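PDB 4HBS: putative hydrolase from Bacteroides ovatus, which is probably a hydrolase of the five-bladed beta-propeller fold, although its substrate and reaction remain unidentified. Local coordinates for residues A[310-320]-A[353-361]. Sequence-based numbering, arbitrary orientation. Where two conformers were deposited one is given.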
loop_
_atom_site.group_PDB
_atom_site.type_symbol
_atom_site.label_atom_id
_atom_site.label_comp_id
_atom_site.label_asym_id
_atom_site.label_seq_id
_atom_site.Cartn_x
_atom_site.Cartn_y
_atom_site.Cartn_z
ATOM N N ILE A 310 -6.485 5.118 -9.733
ATOM C CA ILE A 310 -7.437 4.951 -8.622
ATOM C C ILE A 310 -6.805 5.537 -7.391
ATOM O O ILE A 310 -5.698 5.164 -7.035
ATOM C CB ILE A 310 -7.880 3.486 -8.389
ATOM C CG1 ILE A 310 -8.517 2.902 -9.661
ATOM C CG2 ILE A 310 -8.885 3.402 -7.202
ATOM C CD1 ILE A 310 -8.573 1.488 -9.654
ATOM N N GLY A 311 -7.506 6.443 -6.749
ATOM C CA GLY A 311 -7.020 7.099 -5.548
ATOM C C GLY A 311 -8.124 7.377 -4.567
ATOM O O GLY A 311 -9.300 7.347 -4.920
ATOM N N GLN A 312 -7.753 7.614 -3.329
ATOM C CA GLN A 312 -8.700 7.937 -2.281
ATOM C C GLN A 312 -8.994 9.405 -2.346
ATOM O O GLN A 312 -8.064 10.187 -2.506
ATOM C CB GLN A 312 -8.091 7.602 -0.943
ATOM C CG GLN A 312 -9.067 7.665 0.206
ATOM C CD GLN A 312 -8.344 7.624 1.507
ATOM O OE1 GLN A 312 -7.109 7.464 1.567
ATOM N NE2 GLN A 312 -9.093 7.773 2.574
ATOM N N SER A 313 -10.258 9.808 -2.181
ATOM C CA SER A 313 -10.597 11.233 -2.191
ATOM C C SER A 313 -9.916 11.922 -0.997
ATOM O O SER A 313 -9.489 11.251 -0.053
ATOM C CB SER A 313 -12.108 11.442 -2.177
ATOM O OG SER A 313 -12.705 10.946 -0.992
HETATM N N MSE A 314 -9.763 13.240 -1.078
HETATM C CA MSE A 314 -9.032 14.021 -0.085
HETATM C C MSE A 314 -9.613 14.027 1.340
HETATM O O MSE A 314 -10.801 13.786 1.544
HETATM C CB MSE A 314 -8.889 15.459 -0.543
HETATM C CG MSE A 314 -10.155 16.276 -0.386
HETATM SE SE MSE A 314 -10.027 17.997 -1.227
HETATM C CE MSE A 314 -8.162 18.526 -0.669
ATOM N N TRP A 315 -8.711 14.381 2.295
ATOM C CA TRP A 315 -8.861 14.447 3.748
ATOM C C TRP A 315 -9.577 13.202 4.292
ATOM O O TRP A 315 -10.605 13.246 4.983
ATOM C CB TRP A 315 -9.482 15.778 4.222
ATOM C CG TRP A 315 -8.495 16.923 4.219
ATOM C CD1 TRP A 315 -8.601 18.096 3.528
ATOM C CD2 TRP A 315 -7.248 16.990 4.938
ATOM N NE1 TRP A 315 -7.507 18.896 3.781
ATOM C CE2 TRP A 315 -6.658 18.240 4.639
ATOM C CE3 TRP A 315 -6.573 16.117 5.818
ATOM C CZ2 TRP A 315 -5.425 18.634 5.177
ATOM C CZ3 TRP A 315 -5.349 16.504 6.339
ATOM C CH2 TRP A 315 -4.788 17.748 6.021
ATOM N N PHE A 316 -8.937 12.054 4.001
ATOM C CA PHE A 316 -9.371 10.728 4.447
ATOM C C PHE A 316 -10.823 10.439 4.044
ATOM O O PHE A 316 -11.620 9.945 4.857
ATOM C CB PHE A 316 -9.212 10.587 5.966
ATOM C CG PHE A 316 -7.820 10.856 6.462
ATOM C CD1 PHE A 316 -6.807 9.945 6.244
ATOM C CD2 PHE A 316 -7.540 11.988 7.218
ATOM C CE1 PHE A 316 -5.534 10.147 6.777
ATOM C CE2 PHE A 316 -6.254 12.212 7.719
ATOM C CZ PHE A 316 -5.264 11.284 7.509
ATOM N N GLY A 317 -11.159 10.774 2.807
ATOM C CA GLY A 317 -12.503 10.568 2.310
ATOM C C GLY A 317 -12.755 9.101 2.073
ATOM O O GLY A 317 -11.827 8.343 1.790
ATOM N N ARG A 318 -13.998 8.691 2.238
ATOM C CA ARG A 318 -14.400 7.313 2.026
ATOM C C ARG A 318 -14.649 7.087 0.551
ATOM O O ARG A 318 -14.666 5.931 0.147
ATOM C CB ARG A 318 -15.647 6.965 2.855
ATOM C CG ARG A 318 -15.439 7.136 4.349
ATOM C CD ARG A 318 -16.620 6.691 5.197
ATOM N NE ARG A 318 -17.834 7.516 5.019
ATOM C CZ ARG A 318 -19.015 7.104 4.522
ATOM N NH1 ARG A 318 -19.173 5.849 4.093
ATOM N NH2 ARG A 318 -20.040 7.949 4.440
ATOM N N ASP A 319 -14.828 8.161 -0.273
ATOM C CA ASP A 319 -15.025 7.991 -1.726
ATOM C C ASP A 319 -13.705 7.590 -2.420
ATOM O O ASP A 319 -12.713 8.303 -2.300
ATOM C CB ASP A 319 -15.598 9.273 -2.390
ATOM C CG ASP A 319 -17.064 9.597 -2.093
ATOM O OD1 ASP A 319 -17.755 8.741 -1.490
ATOM O OD2 ASP A 319 -17.525 10.699 -2.488
ATOM N N VAL A 320 -13.700 6.426 -3.110
ATOM C CA VAL A 320 -12.554 5.929 -3.887
ATOM C C VAL A 320 -12.730 6.482 -5.281
ATOM O O VAL A 320 -13.731 6.164 -5.923
ATOM C CB VAL A 320 -12.493 4.387 -3.881
ATOM C CG1 VAL A 320 -11.371 3.879 -4.788
ATOM C CG2 VAL A 320 -12.329 3.869 -2.457
ATOM N N TYR A 353 -14.903 4.409 13.480
ATOM C CA TYR A 353 -13.430 4.532 13.514
ATOM C C TYR A 353 -13.020 5.963 13.173
ATOM O O TYR A 353 -13.895 6.788 12.902
ATOM C CB TYR A 353 -12.792 3.514 12.556
ATOM C CG TYR A 353 -13.200 3.701 11.118
ATOM C CD1 TYR A 353 -14.335 3.085 10.612
ATOM C CD2 TYR A 353 -12.451 4.490 10.259
ATOM C CE1 TYR A 353 -14.697 3.217 9.274
ATOM C CE2 TYR A 353 -12.829 4.672 8.931
ATOM C CZ TYR A 353 -13.955 4.034 8.443
ATOM O OH TYR A 353 -14.339 4.247 7.145
ATOM N N GLN A 354 -11.705 6.275 13.220
ATOM C CA GLN A 354 -11.223 7.637 12.958
ATOM C C GLN A 354 -11.003 7.882 11.479
ATOM O O GLN A 354 -11.749 8.666 10.894
ATOM C CB GLN A 354 -9.935 7.953 13.757
ATOM C CG GLN A 354 -9.483 9.431 13.702
ATOM C CD GLN A 354 -8.072 9.649 14.225
ATOM O OE1 GLN A 354 -7.151 8.907 13.909
ATOM N NE2 GLN A 354 -7.856 10.700 15.012
ATOM N N HIS A 355 -9.986 7.241 10.875
ATOM C CA HIS A 355 -9.615 7.479 9.478
ATOM C C HIS A 355 -9.495 6.220 8.674
ATOM O O HIS A 355 -9.058 5.197 9.177
ATOM C CB HIS A 355 -8.253 8.196 9.390
ATOM C CG HIS A 355 -8.262 9.594 9.898
ATOM N ND1 HIS A 355 -7.224 10.082 10.672
ATOM C CD2 HIS A 355 -9.190 10.569 9.745
ATOM C CE1 HIS A 355 -7.538 11.337 10.955
ATOM N NE2 HIS A 355 -8.716 11.676 10.420
ATOM N N VAL A 356 -9.817 6.328 7.399
ATOM C CA VAL A 356 -9.612 5.277 6.436
ATOM C C VAL A 356 -8.546 5.865 5.507
ATOM O O VAL A 356 -8.617 7.046 5.149
ATOM C CB VAL A 356 -10.891 4.752 5.720
ATOM C CG1 VAL A 356 -11.801 5.878 5.243
ATOM C CG2 VAL A 356 -10.524 3.825 4.578
ATOM N N TYR A 357 -7.509 5.111 5.225
ATOM C CA TYR A 357 -6.422 5.633 4.411
ATOM C C TYR A 357 -5.719 4.498 3.705
ATOM O O TYR A 357 -6.165 3.353 3.811
ATOM C CB TYR A 357 -5.457 6.454 5.284
ATOM C CG TYR A 357 -4.863 5.690 6.448
ATOM C CD1 TYR A 357 -5.580 5.505 7.629
ATOM C CD2 TYR A 357 -3.561 5.209 6.396
ATOM C CE1 TYR A 357 -5.043 4.794 8.696
ATOM C CE2 TYR A 357 -3.001 4.525 7.466
ATOM C CZ TYR A 357 -3.739 4.333 8.625
ATOM O OH TYR A 357 -3.186 3.693 9.709
HETATM N N MSE A 358 -4.698 4.819 2.903
HETATM C CA MSE A 358 -3.937 3.831 2.169
HETATM C C MSE A 358 -4.850 2.902 1.363
HETATM O O MSE A 358 -4.814 1.673 1.520
HETATM C CB MSE A 358 -3.079 3.027 3.138
HETATM C CG MSE A 358 -1.840 2.485 2.501
HETATM SE SE MSE A 358 -0.471 3.819 2.330
HETATM C CE MSE A 358 0.032 3.891 4.255
ATOM N N VAL A 359 -5.692 3.492 0.523
ATOM C CA VAL A 359 -6.576 2.705 -0.326
ATOM C C VAL A 359 -5.686 2.220 -1.451
ATOM O O VAL A 359 -5.298 3.016 -2.310
ATOM C CB VAL A 359 -7.807 3.494 -0.789
ATOM C CG1 VAL A 359 -8.713 2.619 -1.635
ATOM C CG2 VAL A 359 -8.573 4.024 0.418
ATOM N N ASN A 360 -5.256 0.941 -1.351
ATOM C CA ASN A 360 -4.305 0.300 -2.252
ATOM C C ASN A 360 -4.946 -0.657 -3.191
ATOM O O ASN A 360 -5.954 -1.257 -2.866
ATOM C CB ASN A 360 -3.229 -0.428 -1.447
ATOM C CG ASN A 360 -2.222 0.517 -0.831
ATOM O OD1 ASN A 360 -2.196 1.724 -1.117
ATOM N ND2 ASN A 360 -1.358 -0.015 0.011
ATOM N N ILE A 361 -4.297 -0.838 -4.347
ATOM C CA ILE A 361 -4.735 -1.667 -5.469
ATOM C C ILE A 361 -3.805 -2.887 -5.525
ATOM O O ILE A 361 -2.611 -2.739 -5.261
ATOM C CB ILE A 361 -4.706 -0.737 -6.731
ATOM C CG1 ILE A 361 -6.092 -0.147 -6.987
ATOM C CG2 ILE A 361 -4.090 -1.348 -7.983
ATOM C CD1 ILE A 361 -7.055 -1.100 -7.632
HETATM O O HOH W 1 -12.158 8.641 7.173
#
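The rings of F316 and H355 lie face to face, with centroids 3.8 Å apart and planes only 16° from parallel. H355 CG sits over the centre of the phenyl face, whereas F316 CD2 meets the imidazole toward its rim. H355 CB also lies over the phenyl face as a CH-pi contact, and Y357 CB reaches the phenyl edge, 3.9 Å from F316 CD1. The extended side chain of Q312, with CG anti to the backbone N (chi1 -170°), carries its amide to the other strand. There Q312 NE2 donates to V356 O at 2.7 Å, approaching from above the carbonyl plane (51° out of it), and the other N-H of Q312 NE2 goes to G317 O at 2.9 Å, an acceptor that lies close to the plane of the Q312 amide. One buried nitrogen thus joins the turn of its own hairpin to strand 356-361 of the neighbouring blade. Replacing Q312 by an alanine is likely to leave the carbonyls of V356 and G317 without their shared donor and open a gap beside V359. A water bridges the same region, donating to F316 O and accepting from V356 N. The apolar part of Q312 crosses V359 at about a right angle, CG lying 3.7 Å from V359 CG2, while V359 CG1 packs on V320 CG2. At the far end I310 and I361 meet through their CD1 atoms, 3.6 Å apart. These apolar contacts pack one blade against the next: the hairpin of strands 306-312 and 319-325 lies against 356-361, an outermost strand of its own sheet, in which N-terminal strands 24-26 and 38-42 complete the blade. H355 ND1 also binds a glycerol, probably from crystallisation. Strand 371-377 touches V359 through I373, and W299 of strand 298-303 packs on I361.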